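Local coordinates for non-toxic crystal protein (Bacillus thuringiensis, PDB 2D42) that is of unknown function and non-toxic, although it closely resembles beta-pore-forming toxins of the aerolysin and epsilon-toxin kind in structure, at residues M14-A17 and Q21-Y24; E10-Q15 and Q195-I200; I3-E8 and I35-L40. All coordinates share one frame; numbering follows the deposited sequence.

How the interactions relate
From the N terminus the chain runs through strand 2-4 into helix 5-19, and all three contacts start from these first residues. Interaction 1 closes the shortest loop, where the end of the helix turns back through 21-24 into strand 23-29. Interaction 3 closes a wider loop, from the start of the helix to strand 36-43, and interaction 1 lies within it. Interaction 2 spans 180 residues, from mid-helix to the end of strand 189-198, and crosses interaction 3 in chain order. Interactions 1 and 2 share Met14 and Gln15 and touch; interactions 2 and 3 meet at Ile199 and Ile35. Together they bind one helix to one large sheet.

Interaction 1. Residues M14-A17 and Q21-Y24; sequences MQYA and QYTY
The turn that leads out of helix 5-19 into strand 23-29 folds 21-24 back on the helix's last turns, with Ala17 nearest the incoming chain. Ala17 O accepts a hydrogen bond from Tyr22 N at 2.8 Å, with an N-H...O angle of 155° and the donor tilted from the carbonyl plane. This bond fixes the chain just after Gln21, whose positive phi of 62° belongs to the reversal. The small Ala17 side chain then lets the strand come close: its CB lies 3.7 Å from Tyr24 N and 3.9 Å from Tyr24 CB. Tyr24 swings its ring along the helix towards Met14 because its CG is anti to the backbone N (chi1 171°). Met14 CG sits over one face of that ring, 4.0 Å from the centroid and offset toward the rim, a CH-pi contact. Beyond it the chain bends at chi3, and Met14 SD stands obliquely 5.2 Å from the same centroid, adding a Met-aromatic contact. Tyr24 OH is bonded outside the pair, to Ser27 OG. The rings of Tyr16 and Tyr22 also approach each other, neither face-on nor edge-on, Tyr16 CE2 4.2 Å from Tyr22 CE2. Tyr16 also stacks on His20 and meets the ring of Tyr181, while Thr23 joins the backbone of Tyr182, so the turn is tied to strand 150-185. The 6→1 bond from Tyr22 N to Ala17 O and the left-handed Gln21 are consistent with a Schellman-type C-cap, here turning helix 5-19 into a strand of a beta-rich, aerolysin-like fold.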
loop_
_atom_site.group_PDB
_atom_site.type_symbol
_atom_site.label_atom_id
_atom_site.label_comp_id
_atom_site.label_asym_id
_atom_site.label_seq_id
_atom_site.Cartn_x
_atom_site.Cartn_y
_atom_site.Cartn_z
ATOM N N MET A 14 -29.587 -13.217 -13.563
ATOM C CA MET A 14 -30.114 -14.565 -13.669
ATOM C C MET A 14 -31.293 -14.794 -12.732
ATOM O O MET A 14 -32.264 -15.455 -13.106
ATOM C CB MET A 14 -29.003 -15.575 -13.406
ATOM C CG MET A 14 -28.006 -15.636 -14.546
ATOM S SD MET A 14 -26.682 -16.819 -14.284
ATOM C CE MET A 14 -27.595 -18.378 -14.443
ATOM N N GLN A 15 -31.226 -14.235 -11.526
ATOM C CA GLN A 15 -32.316 -14.387 -10.563
ATOM C C GLN A 15 -33.498 -13.516 -10.971
ATOM O O GLN A 15 -34.654 -13.914 -10.825
ATOM C CB GLN A 15 -31.852 -14.015 -9.144
ATOM C CG GLN A 15 -31.465 -12.542 -8.926
ATOM C CD GLN A 15 -32.642 -11.641 -8.542
ATOM O OE1 GLN A 15 -32.484 -10.424 -8.392
ATOM N NE2 GLN A 15 -33.823 -12.237 -8.373
ATOM N N TYR A 16 -33.199 -12.328 -11.486
ATOM C CA TYR A 16 -34.236 -11.404 -11.918
ATOM C C TYR A 16 -35.030 -12.034 -13.064
ATOM O O TYR A 16 -36.258 -11.932 -13.115
ATOM C CB TYR A 16 -33.598 -10.100 -12.384
ATOM C CG TYR A 16 -34.582 -9.012 -12.740
ATOM C CD1 TYR A 16 -34.973 -8.060 -11.799
ATOM C CD2 TYR A 16 -35.094 -8.910 -14.031
ATOM C CE1 TYR A 16 -35.844 -7.029 -12.141
ATOM C CE2 TYR A 16 -35.960 -7.890 -14.384
ATOM C CZ TYR A 16 -36.328 -6.950 -13.438
ATOM O OH TYR A 16 -37.155 -5.915 -13.807
ATOM N N ALA A 17 -34.311 -12.693 -13.972
ATOM C CA ALA A 17 -34.913 -13.351 -15.129
ATOM C C ALA A 17 -35.898 -14.434 -14.702
ATOM O O ALA A 17 -37.049 -14.454 -15.140
ATOM C CB ALA A 17 -33.824 -13.959 -16.007
ATOM N N GLN A 21 -39.930 -14.308 -15.272
ATOM C CA GLN A 21 -40.246 -15.219 -16.364
ATOM C C GLN A 21 -39.562 -14.867 -17.686
ATOM O O GLN A 21 -40.101 -15.132 -18.763
ATOM C CB GLN A 21 -41.767 -15.284 -16.560
ATOM C CG GLN A 21 -42.546 -15.306 -15.247
ATOM C CD GLN A 21 -42.061 -16.385 -14.291
ATOM O OE1 GLN A 21 -42.194 -16.253 -13.069
ATOM N NE2 GLN A 21 -41.504 -17.462 -14.840
ATOM N N TYR A 22 -38.376 -14.269 -17.603
ATOM C CA TYR A 22 -37.613 -13.903 -18.790
ATOM C C TYR A 22 -36.466 -14.874 -18.955
ATOM O O TYR A 22 -36.178 -15.675 -18.069
ATOM C CB TYR A 22 -36.967 -12.527 -18.653
ATOM C CG TYR A 22 -37.878 -11.344 -18.482
ATOM C CD1 TYR A 22 -39.155 -11.326 -19.033
ATOM C CD2 TYR A 22 -37.418 -10.193 -17.842
ATOM C CE1 TYR A 22 -39.952 -10.185 -18.955
ATOM C CE2 TYR A 22 -38.203 -9.050 -17.759
ATOM C CZ TYR A 22 -39.468 -9.053 -18.320
ATOM O OH TYR A 22 -40.235 -7.915 -18.262
ATOM N N THR A 23 -35.795 -14.785 -20.095
ATOM C CA THR A 23 -34.618 -15.600 -20.334
ATOM C C THR A 23 -33.437 -14.636 -20.240
ATOM O O THR A 23 -33.410 -13.617 -20.934
ATOM C CB THR A 23 -34.623 -16.241 -21.724
ATOM O OG1 THR A 23 -35.661 -17.229 -21.787
ATOM C CG2 THR A 23 -33.278 -16.902 -21.999
ATOM N N TYR A 24 -32.484 -14.940 -19.361
ATOM C CA TYR A 24 -31.309 -14.089 -19.189
ATOM C C TYR A 24 -30.478 -14.175 -20.447
ATOM O O TYR A 24 -30.075 -15.261 -20.862
ATOM C CB TYR A 24 -30.467 -14.544 -17.993
ATOM C CG TYR A 24 -29.120 -13.846 -17.878
ATOM C CD1 TYR A 24 -29.018 -12.538 -17.390
ATOM C CD2 TYR A 24 -27.949 -14.498 -18.255
ATOM C CE1 TYR A 24 -27.776 -11.902 -17.277
ATOM C CE2 TYR A 24 -26.704 -13.874 -18.149
ATOM C CZ TYR A 24 -26.625 -12.580 -17.658
ATOM O OH TYR A 24 -25.389 -11.990 -17.540
#

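Interaction 2. Residues E10-Q15 and Q195-I200; sequences EIYGMQ and QRVNII
Helix 5-19 runs past the end of strand 189-198 with the backbones well apart, and Tyr12 bridges to Gln195 and Val197 on one strand face; after Asn198 that strand passes straight into helix 199-206. The contact is small and is carried on the helix side by one ring. Tyr12 has CG anti to the backbone N (chi1 172°), which extends the ring away from its own helix, and its CE2 meets Val197 CG1 at 3.8 Å. The methyl approaches the ring obliquely, and the two side chains run past each other in opposite directions. Val197 offers CG1 because that branch lies beside its backbone N, anti to the carbonyl carbon. Gln195 crosses Tyr12 at about a right angle, with its amide plane turned 39° from the ring. Its OE1 stands at the ring edge, 4.1 Å from Tyr12 CE2, while Gln195 NE2 comes within 4.0 Å of Tyr12 OH, too long for a bond. The amide is anchored elsewhere: OE1 is hydrogen-bonded to Tyr181 OH, and the side chain also packs on Tyr16. The N-terminal helix thus packs against the large mixed sheet, on strands 150-185 and 189-198, at the end of the elongated molecule that carries this helix. Helix 199-206 packs on the same side chain, through Val202, Ala205 and Asn206, as does Ile179 of strand 150-185. That second helix is started by Asn198 as N-cap: its OD1 accepts from Ile200 N at 3.1 Å, nearly straight at 172°, although the donor lies above the carbonyl plane. Asn198 ND2 donates to Asn218 OD1, which holds the capping amide from its other end.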
loop_
_atom_site.group_PDB
_atom_site.type_symbol
_atom_site.label_atom_id
_atom_site.label_comp_id
_atom_site.label_asym_id
_atom_site.label_seq_id
_atom_site.Cartn_x
_atom_site.Cartn_y
_atom_site.Cartn_z
ATOM N N GLU A 10 -24.196 -10.585 -13.159
ATOM C CA GLU A 10 -24.716 -11.772 -13.828
ATOM C C GLU A 10 -25.660 -12.531 -12.882
ATOM O O GLU A 10 -26.753 -12.941 -13.281
ATOM C CB GLU A 10 -23.552 -12.668 -14.264
ATOM C CG GLU A 10 -23.936 -13.837 -15.157
ATOM C CD GLU A 10 -22.726 -14.664 -15.560
ATOM O OE1 GLU A 10 -22.093 -15.268 -14.665
ATOM O OE2 GLU A 10 -22.402 -14.703 -16.766
ATOM N N ILE A 11 -25.244 -12.702 -11.630
ATOM C CA ILE A 11 -26.066 -13.402 -10.642
ATOM C C ILE A 11 -27.391 -12.675 -10.450
ATOM O O ILE A 11 -28.455 -13.293 -10.403
ATOM C CB ILE A 11 -25.348 -13.495 -9.278
ATOM C CG1 ILE A 11 -24.125 -14.408 -9.401
ATOM C CG2 ILE A 11 -26.308 -14.003 -8.214
ATOM C CD1 ILE A 11 -23.260 -14.469 -8.147
ATOM N N TYR A 12 -27.321 -11.357 -10.328
ATOM C CA TYR A 12 -28.520 -10.559 -10.158
ATOM C C TYR A 12 -29.458 -10.731 -11.358
ATOM O O TYR A 12 -30.661 -10.899 -11.191
ATOM C CB TYR A 12 -28.162 -9.084 -10.020
ATOM C CG TYR A 12 -29.370 -8.184 -10.031
ATOM C CD1 TYR A 12 -30.081 -7.925 -8.861
ATOM C CD2 TYR A 12 -29.818 -7.601 -11.219
ATOM C CE1 TYR A 12 -31.207 -7.102 -8.872
ATOM C CE2 TYR A 12 -30.944 -6.779 -11.243
ATOM C CZ TYR A 12 -31.632 -6.531 -10.067
ATOM O OH TYR A 12 -32.725 -5.691 -10.075
ATOM N N GLY A 13 -28.891 -10.671 -12.560
ATOM C CA GLY A 13 -29.679 -10.808 -13.774
ATOM C C GLY A 13 -30.318 -12.174 -13.931
ATOM O O GLY A 13 -31.454 -12.285 -14.380
ATOM N N MET A 14 -29.587 -13.217 -13.563
ATOM C CA MET A 14 -30.114 -14.565 -13.669
ATOM C C MET A 14 -31.293 -14.794 -12.732
ATOM O O MET A 14 -32.264 -15.455 -13.106
ATOM C CB MET A 14 -29.003 -15.575 -13.406
ATOM C CG MET A 14 -28.006 -15.636 -14.546
ATOM S SD MET A 14 -26.682 -16.819 -14.284
ATOM C CE MET A 14 -27.595 -18.378 -14.443
ATOM N N GLN A 15 -31.226 -14.235 -11.526
ATOM C CA GLN A 15 -32.316 -14.387 -10.563
ATOM C C GLN A 15 -33.498 -13.516 -10.971
ATOM O O GLN A 15 -34.654 -13.914 -10.825
ATOM C CB GLN A 15 -31.852 -14.015 -9.144
ATOM C CG GLN A 15 -31.465 -12.542 -8.926
ATOM C CD GLN A 15 -32.642 -11.641 -8.542
ATOM O OE1 GLN A 15 -32.484 -10.424 -8.392
ATOM N NE2 GLN A 15 -33.823 -12.237 -8.373
ATOM N N GLN A 195 -32.462 -3.634 -19.476
ATOM C CA GLN A 195 -32.546 -2.958 -18.192
ATOM C C GLN A 195 -31.200 -2.366 -17.768
ATOM O O GLN A 195 -30.161 -3.013 -17.913
ATOM C CB GLN A 195 -33.045 -3.964 -17.138
ATOM C CG GLN A 195 -32.890 -3.532 -15.680
ATOM C CD GLN A 195 -33.169 -4.662 -14.678
ATOM O OE1 GLN A 195 -32.660 -5.780 -14.810
ATOM N NE2 GLN A 195 -33.968 -4.361 -13.661
ATOM N N ARG A 196 -31.212 -1.127 -17.280
ATOM C CA ARG A 196 -29.981 -0.506 -16.773
ATOM C C ARG A 196 -30.151 -0.540 -15.261
ATOM O O ARG A 196 -31.107 0.026 -14.736
ATOM C CB ARG A 196 -29.825 0.953 -17.211
ATOM C CG ARG A 196 -28.661 1.661 -16.508
ATOM C CD ARG A 196 -28.629 3.169 -16.769
ATOM N NE ARG A 196 -28.266 3.472 -18.144
ATOM C CZ ARG A 196 -29.065 4.077 -19.016
ATOM N NH1 ARG A 196 -30.284 4.457 -18.656
ATOM N NH2 ARG A 196 -28.647 4.286 -20.257
ATOM N N VAL A 197 -29.237 -1.213 -14.568
ATOM C CA VAL A 197 -29.326 -1.325 -13.117
ATOM C C VAL A 197 -28.196 -0.614 -12.400
ATOM O O VAL A 197 -27.078 -0.521 -12.911
ATOM C CB VAL A 197 -29.302 -2.797 -12.661
ATOM C CG1 VAL A 197 -30.466 -3.552 -13.284
ATOM C CG2 VAL A 197 -27.971 -3.444 -13.052
ATOM N N ASN A 198 -28.497 -0.118 -11.206
ATOM C CA ASN A 198 -27.503 0.560 -10.399
ATOM C C ASN A 198 -26.758 -0.570 -9.685
ATOM O O ASN A 198 -27.385 -1.496 -9.158
ATOM C CB ASN A 198 -28.192 1.463 -9.380
ATOM C CG ASN A 198 -27.233 2.422 -8.704
ATOM O OD1 ASN A 198 -26.104 2.062 -8.361
ATOM N ND2 ASN A 198 -27.687 3.650 -8.493
ATOM N N ILE A 199 -25.430 -0.510 -9.673
ATOM C CA ILE A 199 -24.653 -1.557 -9.019
ATOM C C ILE A 199 -24.994 -1.691 -7.532
ATOM O O ILE A 199 -24.848 -2.767 -6.958
ATOM C CB ILE A 199 -23.129 -1.319 -9.186
ATOM C CG1 ILE A 199 -22.356 -2.572 -8.749
ATOM C CG2 ILE A 199 -22.682 -0.112 -8.350
ATOM C CD1 ILE A 199 -22.674 -3.822 -9.577
ATOM N N ILE A 200 -25.464 -0.615 -6.904
ATOM C CA ILE A 200 -25.803 -0.697 -5.482
ATOM C C ILE A 200 -27.028 -1.578 -5.253
ATOM O O ILE A 200 -27.146 -2.238 -4.217
ATOM C CB ILE A 200 -26.061 0.702 -4.861
ATOM C CG1 ILE A 200 -27.351 1.307 -5.417
ATOM C CG2 ILE A 200 -24.865 1.620 -5.132
ATOM C CD1 ILE A 200 -27.731 2.628 -4.767
#

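Interaction 3. Residues I3-E8 and I35-L40; sequences INLLRE and IRIAGL
Leu5 and Ile35 make the closest touch, methyl to methyl, with Leu5 CD1 3.7 Å from Ile35 CG2. Both side chains point at the opposite segment and lie side by side, running opposite ways, so Ile35 CG2 also comes to 4.0 Å from Leu5 CB. The two branches of Ile35 divide the work. CG2 is anti to the backbone N and is turned to Leu5, while CG1 lies anti to the carbonyl carbon (chi1 -69°) and carries CD1 out to the next helix residue. There Ile35 CD1 meets Leu6 CD2 at 4.0 Å, the two side chains crossing at a slant; the Leu6 CB does not point at 35-40, and it is the end of its side chain that comes near. Ile37, two residues on, adds a looser contact, its CG1 4.4 Å from Leu5 CD1. The helix that presents both leucines begins here: Asn4 stands at the N-cap position, and Glu8 N is bonded to Asn4 O at 3.1 Å in the first turn. Farther out, Leu5 is fixed to strand 71-94 by a backbone bond with Thr94 and packs on Val93, Val173 and Leu203. Ile35 is positioned by Ser29 OG, which bonds its backbone N, and its side chain touches Ala95. Arg36 and Ala38 pair through their backbones with Ser174 and Val172, which sets strand 36-43 against strand 150-185. Between these two segments the meeting is wholly aliphatic, branched side chains in van der Waals contact without a directional polar bond, so the first helical turn is probably held to the residue leading into strand 36-43 by shape fit and the hydrophobic effect, while the backbone bonds described lie within the helix or with neighbouring strands.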
loop_
_atom_site.group_PDB
_atom_site.type_symbol
_atom_site.label_atom_id
_atom_site.label_comp_id
_atom_site.label_asym_id
_atom_site.label_seq_id
_atom_site.Cartn_x
_atom_site.Cartn_y
_atom_site.Cartn_z
ATOM N N ILE A 3 -14.217 -10.060 -4.774
ATOM C CA ILE A 3 -15.594 -10.007 -5.246
ATOM C C ILE A 3 -15.567 -9.500 -6.683
ATOM O O ILE A 3 -15.068 -8.413 -6.946
ATOM C CB ILE A 3 -16.451 -9.042 -4.411
ATOM C CG1 ILE A 3 -16.649 -9.592 -2.991
ATOM C CG2 ILE A 3 -17.794 -8.790 -5.120
ATOM C CD1 ILE A 3 -17.442 -10.881 -2.912
ATOM N N ASN A 4 -16.082 -10.290 -7.619
ATOM C CA ASN A 4 -16.107 -9.854 -9.008
ATOM C C ASN A 4 -17.451 -9.179 -9.264
ATOM O O ASN A 4 -18.488 -9.844 -9.297
ATOM C CB ASN A 4 -15.940 -11.041 -9.957
ATOM C CG ASN A 4 -15.822 -10.604 -11.396
ATOM O OD1 ASN A 4 -14.747 -10.654 -11.985
ATOM N ND2 ASN A 4 -16.926 -10.146 -11.963
ATOM N N LEU A 5 -17.429 -7.864 -9.448
ATOM C CA LEU A 5 -18.655 -7.107 -9.662
ATOM C C LEU A 5 -19.474 -7.517 -10.882
ATOM O O LEU A 5 -20.707 -7.449 -10.843
ATOM C CB LEU A 5 -18.341 -5.608 -9.712
ATOM C CG LEU A 5 -17.802 -5.062 -8.382
ATOM C CD1 LEU A 5 -17.292 -3.648 -8.568
ATOM C CD2 LEU A 5 -18.893 -5.102 -7.321
ATOM N N LEU A 6 -18.807 -7.925 -11.961
ATOM C CA LEU A 6 -19.515 -8.357 -13.166
ATOM C C LEU A 6 -20.228 -9.677 -12.899
ATOM O O LEU A 6 -21.314 -9.928 -13.420
ATOM C CB LEU A 6 -18.543 -8.519 -14.339
ATOM C CG LEU A 6 -17.990 -7.217 -14.923
ATOM C CD1 LEU A 6 -16.990 -7.540 -16.012
ATOM C CD2 LEU A 6 -19.123 -6.376 -15.483
ATOM N N ARG A 7 -19.603 -10.519 -12.082
ATOM C CA ARG A 7 -20.177 -11.805 -11.708
ATOM C C ARG A 7 -21.447 -11.557 -10.887
ATOM O O ARG A 7 -22.466 -12.232 -11.079
ATOM C CB ARG A 7 -19.156 -12.611 -10.894
ATOM C CG ARG A 7 -19.712 -13.857 -10.222
ATOM C CD ARG A 7 -20.304 -14.833 -11.225
ATOM N NE ARG A 7 -20.959 -15.947 -10.546
ATOM C CZ ARG A 7 -21.899 -16.713 -11.095
ATOM N NH1 ARG A 7 -22.300 -16.489 -12.341
ATOM N NH2 ARG A 7 -22.447 -17.698 -10.392
ATOM N N GLU A 8 -21.384 -10.585 -9.975
ATOM C CA GLU A 8 -22.535 -10.235 -9.148
ATOM C C GLU A 8 -23.675 -9.742 -10.050
ATOM O O GLU A 8 -24.842 -10.044 -9.805
ATOM C CB GLU A 8 -22.176 -9.128 -8.146
ATOM C CG GLU A 8 -21.133 -9.501 -7.097
ATOM C CD GLU A 8 -21.587 -10.624 -6.171
ATOM O OE1 GLU A 8 -22.733 -10.572 -5.670
ATOM O OE2 GLU A 8 -20.787 -11.553 -5.935
ATOM N N ILE A 35 -19.457 0.538 -14.113
ATOM C CA ILE A 35 -19.329 0.011 -12.765
ATOM C C ILE A 35 -17.905 0.424 -12.437
ATOM O O ILE A 35 -16.994 0.126 -13.197
ATOM C CB ILE A 35 -19.410 -1.524 -12.761
ATOM C CG1 ILE A 35 -20.828 -1.968 -13.125
ATOM C CG2 ILE A 35 -18.997 -2.068 -11.392
ATOM C CD1 ILE A 35 -20.944 -3.444 -13.406
ATOM N N ARG A 36 -17.698 1.124 -11.333
ATOM C CA ARG A 36 -16.346 1.540 -11.031
ATOM C C ARG A 36 -15.950 1.442 -9.571
ATOM O O ARG A 36 -16.786 1.345 -8.676
ATOM C CB ARG A 36 -16.104 2.973 -11.524
ATOM C CG ARG A 36 -16.695 4.051 -10.645
ATOM C CD ARG A 36 -16.121 5.432 -10.993
ATOM N NE ARG A 36 -16.403 5.812 -12.377
ATOM C CZ ARG A 36 -15.494 5.884 -13.347
ATOM N NH1 ARG A 36 -14.218 5.609 -13.106
ATOM N NH2 ARG A 36 -15.865 6.237 -14.571
ATOM N N ILE A 37 -14.641 1.485 -9.364
ATOM C CA ILE A 37 -14.029 1.425 -8.052
ATOM C C ILE A 37 -13.288 2.740 -7.925
ATOM O O ILE A 37 -12.510 3.098 -8.810
ATOM C CB ILE A 37 -13.035 0.238 -7.971
ATOM C CG1 ILE A 37 -13.818 -1.064 -7.784
ATOM C CG2 ILE A 37 -12.014 0.468 -6.852
ATOM C CD1 ILE A 37 -12.981 -2.316 -7.986
ATOM N N ALA A 38 -13.547 3.459 -6.840
ATOM C CA ALA A 38 -12.915 4.752 -6.607
ATOM C C ALA A 38 -12.591 4.993 -5.139
ATOM O O ALA A 38 -13.069 4.274 -4.258
ATOM C CB ALA A 38 -13.836 5.869 -7.113
ATOM N N GLY A 39 -11.792 6.024 -4.884
ATOM C CA GLY A 39 -11.438 6.372 -3.521
ATOM C C GLY A 39 -10.700 5.265 -2.794
ATOM O O GLY A 39 -10.966 4.992 -1.628
ATOM N N LEU A 40 -9.784 4.611 -3.494
ATOM C CA LEU A 40 -8.990 3.534 -2.903
ATOM C C LEU A 40 -8.273 3.986 -1.627
ATOM O O LEU A 40 -7.571 4.997 -1.625
ATOM C CB LEU A 40 -7.952 3.069 -3.910
ATOM C CG LEU A 40 -7.981 1.651 -4.473
ATOM C CD1 LEU A 40 -9.340 1.001 -4.323
ATOM C CD2 LEU A 40 -7.555 1.740 -5.923
#